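Local atomic coordinates of cyclic nucleotide-gated potassium channel mll3241 (Mesorhizobium loti, PDB entry 4MUV), a protein that forms a tetrameric potassium channel opened by cAMP, of which this chain is the cytoplasmic cyclic nucleotide-binding domain, here engineered to invert its ligand selectivity and bound to cyclic GMP. Residues D9-W14 with V35-R41; A19-F23 with F60-E64; L22-L26 with E123-F128; A70-P74 with A138-A142. The protein carries 3 engineered substitutions. All coordinates share one frame; numbering follows the deposited sequence. Where two conformers were deposited one is given.

Interaction 1 of 4, residues D9-W14 with V35-R41; sequences DFVRNW and VRALRAR. With NA (sodium ion), chain D.
Arg41 grips Asp9 end-on, its NH1 and NH2 both donating to the one oxygen OD1, which is 2.9 Å from NH2. OD1 lies in the guanidinium plane, yet both nitrogens reach it from the same face of the carboxylate, more than 40° above that plane. The bend of Arg41 at chi2 (-71°) brings the guanidinium back to Asp9 although its CB points away, and NH1 also donates to Ala40 O. The other carboxylate oxygen, Asp9 OD2, binds a sodium ion at 2.7 Å, and water 1 is a second ligand of the metal. Arg39 runs alongside, its CD 3.5 Å from Asp9 OD2 and its guanidinium nearly parallel to the carboxylate.

A second polar centre is the buried amide of Asn13. Its ND2 meets Leu38 O at 2.8 Å, from above the carbonyl plane, and Val35 O at 3.1 Å, close to the C=O axis. This ties helix 13-17 to the connection between helix 28-37 and strand 39-43, the passage from the N-terminal helices into the beta roll of the domain. Asp9 O adds a weak bond from Ala40 N.

Around the amide the contact turns apolar. Val35 CG1 packs on Asn13 CB at 3.6 Å and meets the Trp14 ring edge at CE3, 3.9 Å away. Farther out, the exposed Phe10 ring brings CE1 to 3.8 Å from Arg36 CA.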
loop_
_atom_site.group_PDB
_atom_site.type_symbol
_atom_site.label_atom_id
_atom_site.label_comp_id
_atom_site.label_asym_id
_atom_site.label_seq_id
_atom_site.Cartn_x
_atom_site.Cartn_y
_atom_site.Cartn_z
ATOM N N ASP A 9 -16.089 -2.687 3.574
ATOM C CA ASP A 9 -14.691 -2.263 3.677
ATOM C C ASP A 9 -13.868 -3.162 4.577
ATOM O O ASP A 9 -12.646 -3.189 4.442
ATOM C CB ASP A 9 -14.611 -0.828 4.198
ATOM C CG ASP A 9 -14.899 0.212 3.139
ATOM O OD1 ASP A 9 -15.001 -0.126 1.933
ATOM O OD2 ASP A 9 -14.991 1.410 3.524
ATOM N N PHE A 10 -14.517 -3.916 5.472
ATOM C CA PHE A 10 -13.846 -4.712 6.507
ATOM C C PHE A 10 -13.930 -6.214 6.329
ATOM O O PHE A 10 -13.065 -6.922 6.829
ATOM C CB PHE A 10 -14.405 -4.351 7.888
ATOM C CG PHE A 10 -13.678 -5.015 9.024
ATOM C CD1 PHE A 10 -12.445 -4.559 9.429
ATOM C CD2 PHE A 10 -14.227 -6.110 9.673
ATOM C CE1 PHE A 10 -11.776 -5.177 10.480
ATOM C CE2 PHE A 10 -13.560 -6.737 10.707
ATOM C CZ PHE A 10 -12.343 -6.266 11.122
ATOM N N VAL A 11 -14.978 -6.702 5.670
ATOM C CA VAL A 11 -15.342 -8.123 5.718
ATOM C C VAL A 11 -14.218 -9.116 5.329
ATOM O O VAL A 11 -14.186 -10.243 5.817
ATOM C CB VAL A 11 -16.600 -8.366 4.813
ATOM C CG1 VAL A 11 -16.317 -8.131 3.329
ATOM C CG2 VAL A 11 -17.159 -9.740 4.998
ATOM N N ARG A 12 -13.319 -8.683 4.451
ATOM C CA ARG A 12 -12.213 -9.490 3.936
ATOM C C ARG A 12 -10.895 -9.189 4.652
ATOM O O ARG A 12 -9.897 -9.900 4.466
ATOM C CB ARG A 12 -11.970 -9.191 2.431
ATOM C CG ARG A 12 -13.220 -9.150 1.519
ATOM C CD ARG A 12 -12.804 -8.794 0.078
ATOM N NE ARG A 12 -11.812 -9.755 -0.386
ATOM C CZ ARG A 12 -10.972 -9.620 -1.422
ATOM N NH1 ARG A 12 -10.913 -8.498 -2.147
ATOM N NH2 ARG A 12 -10.150 -10.628 -1.716
ATOM N N ASN A 13 -10.842 -8.139 5.457
ATOM C CA ASN A 13 -9.541 -7.576 5.812
ATOM C C ASN A 13 -8.677 -8.491 6.649
ATOM O O ASN A 13 -7.490 -8.631 6.378
ATOM C CB ASN A 13 -9.701 -6.281 6.570
ATOM C CG ASN A 13 -10.161 -5.148 5.729
ATOM O OD1 ASN A 13 -10.471 -5.310 4.566
ATOM N ND2 ASN A 13 -10.233 -3.971 6.330
ATOM N N TRP A 14 -9.253 -9.056 7.711
ATOM C CA TRP A 14 -8.454 -9.883 8.587
ATOM C C TRP A 14 -7.911 -11.106 7.842
ATOM O O TRP A 14 -6.746 -11.468 8.007
ATOM C CB TRP A 14 -9.258 -10.317 9.806
ATOM C CG TRP A 14 -8.354 -10.965 10.798
ATOM C CD1 TRP A 14 -8.226 -12.286 11.017
ATOM C CD2 TRP A 14 -7.407 -10.315 11.651
ATOM N NE1 TRP A 14 -7.263 -12.521 11.961
ATOM C CE2 TRP A 14 -6.753 -11.323 12.374
ATOM C CE3 TRP A 14 -7.066 -8.976 11.884
ATOM C CZ2 TRP A 14 -5.772 -11.059 13.290
ATOM C CZ3 TRP A 14 -6.083 -8.700 12.825
ATOM C CH2 TRP A 14 -5.448 -9.754 13.521
ATOM N N VAL A 35 -5.940 -2.877 10.926
ATOM C CA VAL A 35 -6.823 -3.678 10.089
ATOM C C VAL A 35 -8.240 -3.103 10.012
ATOM O O VAL A 35 -8.867 -3.136 8.962
ATOM C CB VAL A 35 -6.793 -5.152 10.481
ATOM C CG1 VAL A 35 -7.772 -5.945 9.614
ATOM C CG2 VAL A 35 -5.406 -5.700 10.256
ATOM N N ARG A 36 -8.723 -2.521 11.101
ATOM C CA ARG A 36 -10.016 -1.860 11.086
ATOM C C ARG A 36 -10.031 -0.648 10.150
ATOM O O ARG A 36 -11.086 -0.276 9.634
ATOM C CB ARG A 36 -10.406 -1.406 12.492
ATOM C CG ARG A 36 -10.679 -2.497 13.463
ATOM C CD ARG A 36 -11.291 -1.898 14.734
ATOM N NE ARG A 36 -11.145 -2.765 15.904
ATOM C CZ ARG A 36 -11.836 -3.887 16.103
ATOM N NH1 ARG A 36 -12.741 -4.280 15.216
ATOM N NH2 ARG A 36 -11.641 -4.609 17.206
ATOM N N ALA A 37 -8.877 -0.017 9.964
ATOM C CA ALA A 37 -8.780 1.176 9.144
ATOM C C ALA A 37 -8.542 0.861 7.684
ATOM O O ALA A 37 -8.823 1.685 6.808
ATOM C CB ALA A 37 -7.676 2.053 9.662
ATOM N N LEU A 38 -8.008 -0.322 7.395
ATOM C CA LEU A 38 -7.735 -0.719 6.027
ATOM C C LEU A 38 -9.033 -0.910 5.278
ATOM O O LEU A 38 -10.065 -1.183 5.883
ATOM C CB LEU A 38 -6.957 -2.029 5.974
ATOM C CG LEU A 38 -5.517 -1.979 6.453
ATOM C CD1 LEU A 38 -4.953 -3.383 6.611
ATOM C CD2 LEU A 38 -4.669 -1.174 5.509
ATOM N N ARG A 39 -8.974 -0.797 3.959
ATOM C CA ARG A 39 -10.118 -1.085 3.115
ATOM C C ARG A 39 -9.674 -2.028 2.008
ATOM O O ARG A 39 -8.793 -1.707 1.242
ATOM C CB ARG A 39 -10.714 0.210 2.558
ATOM C CG ARG A 39 -11.178 1.201 3.630
ATOM C CD ARG A 39 -11.684 2.494 3.014
ATOM N NE ARG A 39 -11.972 3.505 4.022
ATOM C CZ ARG A 39 -12.425 4.721 3.726
ATOM N NH1 ARG A 39 -12.643 5.063 2.454
ATOM N NH2 ARG A 39 -12.666 5.593 4.696
ATOM N N ALA A 40 -10.284 -3.208 1.913
ATOM C CA ALA A 40 -9.900 -4.144 0.869
ATOM C C ALA A 40 -10.564 -3.761 -0.446
ATOM O O ALA A 40 -11.746 -3.428 -0.485
ATOM C CB ALA A 40 -10.240 -5.581 1.263
ATOM N N ARG A 41 -9.783 -3.830 -1.517
ATOM C CA ARG A 41 -10.212 -3.455 -2.851
ATOM C C ARG A 41 -9.667 -4.437 -3.861
ATOM O O ARG A 41 -8.511 -4.783 -3.802
ATOM C CB ARG A 41 -9.643 -2.075 -3.212
ATOM C CG ARG A 41 -10.037 -0.957 -2.252
ATOM C CD ARG A 41 -11.501 -0.673 -2.467
ATOM N NE ARG A 41 -12.084 0.404 -1.650
ATOM C CZ ARG A 41 -12.845 0.234 -0.565
ATOM N NH1 ARG A 41 -13.074 -0.973 -0.065
ATOM N NH2 ARG A 41 -13.410 1.300 0.018
HETATM NA NA NA D . -15.270 3.419 1.715
HETATM O O HOH W 1 -16.362 5.838 2.613
#

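Interaction 2 of 4, residues A19-F23 with F60-E64; sequences AVPLF and FFVVE
Phe23 and Phe61 meet in an edge-to-face pair, with the CZ end of Phe23 pressed over one face of the Phe61 ring. The CZ atoms of Phe23 and Phe61 are 3.4 Å apart, and the ring centroids 4.8 Å. The planes are inclined at 52°, so the pair is tilted rather than squarely T-shaped. This is the tight, buried part of the contact. Leu22 CD2 comes to the rim of the same Phe61 ring, near its plane, 4.0 Å from CE2, while Val20 CG1 approaches CD2 obliquely at 3.8 Å. With CG1 anti to its backbone N (chi1 -177°), Val20 divides its branches: CG1 goes to the Phe61 ring and also lies over a face of Phe23, whereas CG2 reaches Val63 CG1 at 3.6 Å.

Toward Ala19 the packing thins. That residue is partly exposed, and its CB comes no nearer than 4.0 Å to Val63 O. Val63 sits at a classic beta bulge, where it and Glu64 both face Ser105 on the adjoining strand 104-110.

The loop between helix 13-17 and helix 28-37 is thus laid against strand 58-64 of the beta roll, and Phe128 of helix 122-139 touches Phe61 as well. Every side-chain pair across the contact is apolar, so between these two segments the loop is held to the strand by shape fit and burial of hydrocarbon and aromatic surface.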
loop_
_atom_site.group_PDB
_atom_site.type_symbol
_atom_site.label_atom_id
_atom_site.label_comp_id
_atom_site.label_asym_id
_atom_site.label_seq_id
_atom_site.Cartn_x
_atom_site.Cartn_y
_atom_site.Cartn_z
ATOM N N ALA A 19 -1.311 -12.168 4.702
ATOM C CA ALA A 19 -0.408 -12.106 3.548
ATOM C C ALA A 19 0.538 -10.885 3.549
ATOM O O ALA A 19 1.253 -10.656 2.571
ATOM C CB ALA A 19 -1.223 -12.119 2.262
ATOM N N VAL A 20 0.573 -10.122 4.627
ATOM C CA VAL A 20 1.421 -8.922 4.703
ATOM C C VAL A 20 2.517 -9.112 5.741
ATOM O O VAL A 20 2.290 -8.863 6.913
ATOM C CB VAL A 20 0.591 -7.658 5.059
ATOM C CG1 VAL A 20 1.483 -6.395 5.057
ATOM C CG2 VAL A 20 -0.543 -7.483 4.068
ATOM N N PRO A 21 3.724 -9.502 5.297
ATOM C CA PRO A 21 4.789 -9.769 6.263
ATOM C C PRO A 21 5.117 -8.583 7.140
ATOM O O PRO A 21 5.478 -8.765 8.299
ATOM C CB PRO A 21 5.993 -10.088 5.377
ATOM C CG PRO A 21 5.413 -10.609 4.141
ATOM C CD PRO A 21 4.163 -9.815 3.926
ATOM N N LEU A 22 4.995 -7.384 6.596
ATOM C CA LEU A 22 5.318 -6.190 7.350
ATOM C C LEU A 22 4.590 -6.157 8.687
ATOM O O LEU A 22 5.132 -5.677 9.679
ATOM C CB LEU A 22 4.972 -4.932 6.544
ATOM C CG LEU A 22 5.459 -3.606 7.119
ATOM C CD1 LEU A 22 6.998 -3.565 7.135
ATOM C CD2 LEU A 22 4.916 -2.450 6.280
ATOM N N PHE A 23 3.368 -6.679 8.705
ATOM C CA PHE A 23 2.509 -6.537 9.882
ATOM C C PHE A 23 2.661 -7.671 10.877
ATOM O O PHE A 23 2.093 -7.603 11.955
ATOM C CB PHE A 23 1.050 -6.410 9.466
ATOM C CG PHE A 23 0.726 -5.131 8.697
ATOM C CD1 PHE A 23 1.524 -3.999 8.804
ATOM C CD2 PHE A 23 -0.378 -5.082 7.878
ATOM C CE1 PHE A 23 1.231 -2.827 8.099
ATOM C CE2 PHE A 23 -0.695 -3.930 7.157
ATOM C CZ PHE A 23 0.113 -2.792 7.267
ATOM N N PHE A 60 -0.987 1.140 -0.469
ATOM C CA PHE A 60 -1.629 -0.126 -0.790
ATOM C C PHE A 60 -0.697 -1.288 -0.478
ATOM O O PHE A 60 0.506 -1.242 -0.786
ATOM C CB PHE A 60 -1.966 -0.192 -2.265
ATOM C CG PHE A 60 -2.831 0.936 -2.748
ATOM C CD1 PHE A 60 -4.209 0.820 -2.720
ATOM C CD2 PHE A 60 -2.268 2.082 -3.265
ATOM C CE1 PHE A 60 -5.021 1.839 -3.173
ATOM C CE2 PHE A 60 -3.075 3.119 -3.724
ATOM C CZ PHE A 60 -4.452 2.992 -3.677
ATOM N N PHE A 61 -1.260 -2.343 0.121
ATOM C CA PHE A 61 -0.574 -3.611 0.366
ATOM C C PHE A 61 -1.155 -4.631 -0.584
ATOM O O PHE A 61 -2.356 -4.855 -0.617
ATOM C CB PHE A 61 -0.762 -4.032 1.821
ATOM C CG PHE A 61 -0.194 -3.030 2.761
ATOM C CD1 PHE A 61 -0.941 -1.948 3.170
ATOM C CD2 PHE A 61 1.122 -3.129 3.180
ATOM C CE1 PHE A 61 -0.395 -1.003 3.997
ATOM C CE2 PHE A 61 1.676 -2.165 3.992
ATOM C CZ PHE A 61 0.912 -1.104 4.406
ATOM N N VAL A 62 -0.290 -5.256 -1.388
ATOM C CA VAL A 62 -0.756 -6.277 -2.333
ATOM C C VAL A 62 -0.973 -7.584 -1.581
ATOM O O VAL A 62 -0.087 -8.051 -0.860
ATOM C CB VAL A 62 0.262 -6.519 -3.463
ATOM C CG1 VAL A 62 -0.247 -7.544 -4.441
ATOM C CG2 VAL A 62 0.577 -5.219 -4.189
ATOM N N VAL A 63 -2.158 -8.178 -1.727
ATOM C CA VAL A 63 -2.469 -9.392 -0.984
ATOM C C VAL A 63 -2.868 -10.571 -1.852
ATOM O O VAL A 63 -2.782 -11.686 -1.366
ATOM C CB VAL A 63 -3.466 -9.104 0.201
ATOM C CG1 VAL A 63 -2.777 -8.297 1.312
ATOM C CG2 VAL A 63 -4.698 -8.388 -0.247
ATOM N N GLU A 64 -3.280 -10.331 -3.099
ATOM C CA GLU A 64 -3.561 -11.388 -4.086
ATOM C C GLU A 64 -3.295 -10.791 -5.462
ATOM O O GLU A 64 -3.641 -9.636 -5.703
ATOM C CB GLU A 64 -5.032 -11.859 -4.051
ATOM C CG GLU A 64 -5.571 -12.330 -2.692
ATOM C CD GLU A 64 -7.050 -12.689 -2.723
ATOM O OE1 GLU A 64 -7.849 -11.997 -3.401
ATOM O OE2 GLU A 64 -7.427 -13.648 -2.043
#

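Interaction 3 of 4, residues L22-L26 with E123-F128; sequences LFQKL and EIAEIF
Leu22 forks over helix 122-139, touching three of its residues. With CG anti to the backbone N (chi1 -171°), CB carries the branch point toward the helix, where CG comes to 4.0 Å from Ile124 CG1. Beyond CG the two methyls part. The Leu22 and Ile127 side chains run antiparallel past one another, CD1 to CD1 at 3.6 Å, and Leu22 CD1 is close to Ile127 CG2 too; CD2 turns to the Phe128 ring and meets CZ at 3.5 Å, approaching obliquely. With an alanine here, CG and both methyls would be gone, which would probably leave a gap between the loop and helix 122-139, with Ile124, Ile127 and the Phe128 ring short of a partner on that side.

Ile124 is pinned from another side. Its CD1 comes up against Leu26 CD2 at 3.3 Å, tighter than usual for two carbons, and lies 4.3 Å from Phe23 CD1 at the edge of that ring.

On the surface, Lys25 stretches out and meets Ile127 tip to tip, NZ being 3.2 Å from CD1. In the conformer modelled here, Glu123 OE2 lies 3.5 Å from Lys25 CD, a placement that is not unique.

The loop ahead of helix 28-37 is thereby seated on the first turns of helix 122-139, the C-helix of the cyclic nucleotide-binding domain. Helix 111-120 flanks the site through Leu117, which touches Phe23 and Leu26, while Phe128 reaches on to Phe61 and Met59 of strand 58-64.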
loop_
_atom_site.group_PDB
_atom_site.type_symbol
_atom_site.label_atom_id
_atom_site.label_comp_id
_atom_site.label_asym_id
_atom_site.label_seq_id
_atom_site.Cartn_x
_atom_site.Cartn_y
_atom_site.Cartn_z
ATOM N N LEU A 22 4.995 -7.384 6.596
ATOM C CA LEU A 22 5.318 -6.190 7.350
ATOM C C LEU A 22 4.590 -6.157 8.687
ATOM O O LEU A 22 5.132 -5.677 9.679
ATOM C CB LEU A 22 4.972 -4.932 6.544
ATOM C CG LEU A 22 5.459 -3.606 7.119
ATOM C CD1 LEU A 22 6.998 -3.565 7.135
ATOM C CD2 LEU A 22 4.916 -2.450 6.280
ATOM N N PHE A 23 3.368 -6.679 8.705
ATOM C CA PHE A 23 2.509 -6.537 9.882
ATOM C C PHE A 23 2.661 -7.671 10.877
ATOM O O PHE A 23 2.093 -7.603 11.955
ATOM C CB PHE A 23 1.050 -6.410 9.466
ATOM C CG PHE A 23 0.726 -5.131 8.697
ATOM C CD1 PHE A 23 1.524 -3.999 8.804
ATOM C CD2 PHE A 23 -0.378 -5.082 7.878
ATOM C CE1 PHE A 23 1.231 -2.827 8.099
ATOM C CE2 PHE A 23 -0.695 -3.930 7.157
ATOM C CZ PHE A 23 0.113 -2.792 7.267
ATOM N N GLN A 24 3.412 -8.706 10.520
ATOM C CA GLN A 24 3.829 -9.706 11.492
ATOM C C GLN A 24 4.710 -8.900 12.471
ATOM O O GLN A 24 4.870 -9.244 13.621
ATOM C CB GLN A 24 4.651 -10.798 10.801
ATOM C CG GLN A 24 4.343 -12.225 11.157
ATOM C CD GLN A 24 5.274 -13.197 10.458
ATOM O OE1 GLN A 24 6.435 -12.878 10.168
ATOM N NE2 GLN A 24 4.766 -14.381 10.162
ATOM N N LYS A 25 5.264 -7.792 11.991
ATOM C CA LYS A 25 6.127 -6.963 12.820
ATOM C C LYS A 25 5.408 -6.142 13.912
ATOM O O LYS A 25 6.073 -5.377 14.617
ATOM C CB LYS A 25 7.002 -6.066 11.938
ATOM C CG LYS A 25 7.971 -6.876 11.094
ATOM C CD LYS A 25 8.673 -6.018 10.061
ATOM C CE LYS A 25 9.513 -6.868 9.126
ATOM N NZ LYS A 25 9.785 -6.171 7.842
ATOM N N LEU A 26 4.092 -6.329 14.094
ATOM C CA LEU A 26 3.303 -5.417 14.943
ATOM C C LEU A 26 2.753 -6.004 16.238
ATOM O O LEU A 26 2.299 -7.135 16.279
ATOM C CB LEU A 26 2.103 -4.910 14.151
ATOM C CG LEU A 26 2.345 -3.894 13.048
ATOM C CD1 LEU A 26 1.067 -3.576 12.313
ATOM C CD2 LEU A 26 2.938 -2.633 13.656
ATOM N N GLU A 123 10.064 0.710 13.781
ATOM C CA GLU A 123 10.596 -0.297 12.870
ATOM C C GLU A 123 9.921 -0.146 11.520
ATOM O O GLU A 123 10.581 -0.169 10.485
ATOM C CB GLU A 123 10.389 -1.725 13.401
ATOM C CG GLU A 123 10.879 -2.800 12.424
ATOM C CD GLU A 123 10.822 -4.211 12.985
ATOM O OE1 GLU A 123 10.338 -4.390 14.117
ATOM O OE2 GLU A 123 11.268 -5.145 12.280
ATOM N N ILE A 124 8.607 0.016 11.531
ATOM C CA ILE A 124 7.880 0.050 10.278
ATOM C C ILE A 124 8.110 1.380 9.563
ATOM O O ILE A 124 8.281 1.416 8.338
ATOM C CB ILE A 124 6.380 -0.277 10.475
ATOM C CG1 ILE A 124 6.199 -1.798 10.633
ATOM C CG2 ILE A 124 5.538 0.239 9.315
ATOM C CD1 ILE A 124 4.789 -2.222 10.899
ATOM N N ALA A 125 8.142 2.475 10.321
ATOM C CA ALA A 125 8.397 3.779 9.725
ATOM C C ALA A 125 9.721 3.751 8.981
ATOM O O ALA A 125 9.837 4.306 7.881
ATOM C CB ALA A 125 8.435 4.834 10.779
ATOM N N GLU A 126 10.730 3.114 9.568
ATOM C CA GLU A 126 12.048 3.017 8.948
ATOM C C GLU A 126 12.033 2.144 7.700
ATOM O O GLU A 126 12.709 2.452 6.718
ATOM C CB GLU A 126 13.079 2.487 9.954
ATOM C CG GLU A 126 14.531 2.532 9.457
ATOM C CD GLU A 126 15.088 3.947 9.364
ATOM O OE1 GLU A 126 14.307 4.919 9.439
ATOM O OE2 GLU A 126 16.319 4.094 9.222
ATOM N N ILE A 127 11.269 1.047 7.743
ATOM C CA ILE A 127 11.127 0.214 6.545
ATOM C C ILE A 127 10.526 1.031 5.404
ATOM O O ILE A 127 11.006 0.955 4.270
ATOM C CB ILE A 127 10.304 -1.048 6.808
ATOM C CG1 ILE A 127 11.142 -2.004 7.660
ATOM C CG2 ILE A 127 9.870 -1.728 5.499
ATOM C CD1 ILE A 127 10.335 -3.079 8.349
ATOM N N PHE A 128 9.502 1.833 5.678
ATOM C CA PHE A 128 8.916 2.663 4.612
ATOM C C PHE A 128 9.942 3.681 4.093
ATOM O O PHE A 128 10.070 3.893 2.888
ATOM C CB PHE A 128 7.671 3.395 5.115
ATOM C CG PHE A 128 6.457 2.520 5.329
ATOM C CD1 PHE A 128 6.117 1.526 4.446
ATOM C CD2 PHE A 128 5.665 2.706 6.446
ATOM C CE1 PHE A 128 4.993 0.774 4.656
ATOM C CE2 PHE A 128 4.540 1.959 6.652
ATOM C CZ PHE A 128 4.206 0.981 5.759
#

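Interaction 4 of 4, residues A70-P74 with A138-A142; sequences ASPNP and ADASA. Engineered in segment 70-74: Ser71 (natural residue Thr). Engineered in segment 138-142: Asp139 (natural residue Ala). With PCG (cyclic guanosine monophosphate), chain C.
Asn73 points its amide across to the chain end and donates from ND2 to Ser141 O, 3.1 Å away. The bond is nearly straight, 167° at the hydrogen, and flat at both ends: the oxygen lies in the amide plane and the donor in the carbonyl plane. With an alanine here that amide would be gone, Ser141 O would lose this donor, and the tail after helix 122-139 would probably be freer to swing away from the loop.

Beside this bond, Pro72 crosses Asp139 at a slant. Its CG comes to 3.8 Å from Asp139 O and its CD to the same distance from Asp139 OD1, so the ring touches both the backbone oxygen and one carboxylate oxygen of Asp139.

The engineered Asp139 faces the guanine of cyclic GMP with both oxygens. OD1 takes N1 at 2.7 Å in an almost linear bond (176°), and OD2 takes N2, also at 2.7 Å, a two-pronged match to the N1 and N2 donors of the base. From the 70-74 loop, the engineered Ser71 directs OG toward the guanine (chi1 70°), although OG stays 3.7 Å from O6. Water 2 links the three groups, hydrogen-bonded to Ser71 OG, Asp139 OD1 and the guanine O6.

Glu85, Arg94 and Ser95 are among the residues that hold the nucleotide elsewhere. The contact itself joins the loop between strands 67-70 and 75-77 of the beta roll to the C-terminal end of helix 122-139, whose last residues meet the N1/N2 edge of the guanine.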
loop_
_atom_site.group_PDB
_atom_site.type_symbol
_atom_site.label_atom_id
_atom_site.label_comp_id
_atom_site.label_asym_id
_atom_site.label_seq_id
_atom_site.Cartn_x
_atom_site.Cartn_y
_atom_site.Cartn_z
ATOM N N ALA A 70 5.397 1.333 -13.551
ATOM C CA ALA A 70 6.001 1.929 -14.739
ATOM C C ALA A 70 7.095 2.912 -14.333
ATOM O O ALA A 70 6.837 4.058 -14.094
ATOM C CB ALA A 70 4.926 2.634 -15.580
ATOM N N SER A 71 8.317 2.450 -14.231
ATOM C CA SER A 71 9.434 3.278 -13.798
ATOM C C SER A 71 10.565 2.948 -14.735
ATOM O O SER A 71 10.389 2.084 -15.585
ATOM C CB SER A 71 9.818 2.939 -12.365
ATOM O OG SER A 71 10.401 1.658 -12.303
ATOM N N PRO A 72 11.736 3.598 -14.584
ATOM C CA PRO A 72 12.842 3.323 -15.511
ATOM C C PRO A 72 13.324 1.892 -15.455
ATOM O O PRO A 72 13.959 1.419 -16.401
ATOM C CB PRO A 72 13.945 4.286 -15.044
ATOM C CG PRO A 72 13.233 5.367 -14.379
ATOM C CD PRO A 72 12.034 4.751 -13.715
ATOM N N ASN A 73 13.051 1.221 -14.351
ATOM C CA ASN A 73 13.340 -0.199 -14.207
ATOM C C ASN A 73 12.045 -0.869 -13.808
ATOM O O ASN A 73 11.819 -1.105 -12.621
ATOM C CB ASN A 73 14.406 -0.397 -13.144
ATOM C CG ASN A 73 15.716 0.252 -13.527
ATOM O OD1 ASN A 73 16.438 -0.263 -14.378
ATOM N ND2 ASN A 73 16.019 1.404 -12.930
ATOM N N PRO A 74 11.167 -1.128 -14.796
ATOM C CA PRO A 74 9.800 -1.587 -14.520
ATOM C C PRO A 74 9.827 -2.850 -13.669
ATOM O O PRO A 74 10.707 -3.703 -13.807
ATOM C CB PRO A 74 9.242 -1.886 -15.916
ATOM C CG PRO A 74 10.054 -1.055 -16.842
ATOM C CD PRO A 74 11.411 -0.954 -16.239
ATOM N N ALA A 138 16.713 3.187 -7.440
ATOM C CA ALA A 138 16.470 2.436 -8.663
ATOM C C ALA A 138 16.159 3.382 -9.809
ATOM O O ALA A 138 16.665 3.208 -10.930
ATOM C CB ALA A 138 15.320 1.444 -8.450
ATOM N N ASP A 139 15.364 4.405 -9.531
ATOM C CA ASP A 139 14.977 5.376 -10.564
ATOM C C ASP A 139 16.158 6.168 -11.108
ATOM O O ASP A 139 16.082 6.663 -12.232
ATOM C CB ASP A 139 14.002 6.411 -10.001
ATOM C CG ASP A 139 12.665 5.844 -9.605
ATOM O OD1 ASP A 139 12.309 4.683 -9.970
ATOM O OD2 ASP A 139 11.940 6.577 -8.870
ATOM N N ALA A 140 17.184 6.332 -10.294
ATOM C CA ALA A 140 18.331 7.162 -10.605
ATOM C C ALA A 140 19.324 6.463 -11.484
ATOM O O ALA A 140 20.255 7.110 -11.945
ATOM C CB ALA A 140 18.986 7.610 -9.327
ATOM N N SER A 141 19.139 5.162 -11.698
ATOM C CA SER A 141 20.076 4.286 -12.396
ATOM C C SER A 141 19.470 3.843 -13.729
ATOM O O SER A 141 18.377 3.277 -13.778
ATOM C CB SER A 141 20.389 3.017 -11.562
ATOM O OG SER A 141 20.276 3.178 -10.150
ATOM N N ALA A 142 20.184 4.099 -14.816
ATOM C CA ALA A 142 19.780 3.597 -16.125
ATOM C C ALA A 142 19.903 2.074 -16.197
ATOM O O ALA A 142 20.783 1.480 -15.569
ATOM C CB ALA A 142 20.630 4.244 -17.206
HETATM P PA PCG C . 4.342 6.702 -4.951
HETATM O O1A PCG C . 3.450 7.265 -3.864
HETATM O O2A PCG C . 5.338 7.634 -5.544
HETATM O "O5'" PCG C . 3.443 6.150 -6.080
HETATM C "C5'" PCG C . 3.955 5.289 -6.994
HETATM C "C4'" PCG C . 4.595 4.113 -6.235
HETATM O "O4'" PCG C . 5.194 3.010 -7.011
HETATM C "C3'" PCG C . 5.598 4.582 -5.416
HETATM O "O3'" PCG C . 5.094 5.440 -4.345
HETATM C "C2'" PCG C . 6.261 3.232 -4.922
HETATM O "O2'" PCG C . 5.615 2.808 -3.722
HETATM C "C1'" PCG C . 6.050 2.323 -5.973
HETATM N N9 PCG C . 7.214 1.809 -6.631
HETATM C C8 PCG C . 7.638 0.502 -6.671
HETATM N N7 PCG C . 8.821 0.388 -7.277
HETATM C C5 PCG C . 9.164 1.668 -7.640
HETATM C C6 PCG C . 10.322 2.186 -8.316
HETATM O O6 PCG C . 11.292 1.508 -8.734
HETATM N N1 PCG C . 10.307 3.548 -8.501
HETATM C C2 PCG C . 9.304 4.386 -8.039
HETATM N N2 PCG C . 9.406 5.709 -8.260
HETATM N N3 PCG C . 8.185 3.930 -7.391
HETATM C C4 PCG C . 8.182 2.530 -7.215
HETATM O O HOH W 2 13.036 2.315 -11.116
#

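How the interactions relate
Interactions 1, 2 and 3 interlock along the chain, each opening before the previous one has closed, while interaction 4 opens only after 1 and 2 are complete but before interaction 3 has closed. Interactions 2 and 3 share Leu22 and Phe23, their centres 11 Å apart. Interactions 1 and 2, 12 Å apart, reach the same sheet and touch through the salt bridge from Arg12 to Glu64. Interaction 4 lies about 32 Å from interaction 1, centre to centre, across the middle of the domain. Helix 122-139 links interactions 3 and 4: its beginning rests on the N-terminal loop and its end meets the guanine, so the helix connects the nucleotide pocket physically with the N-terminal helices.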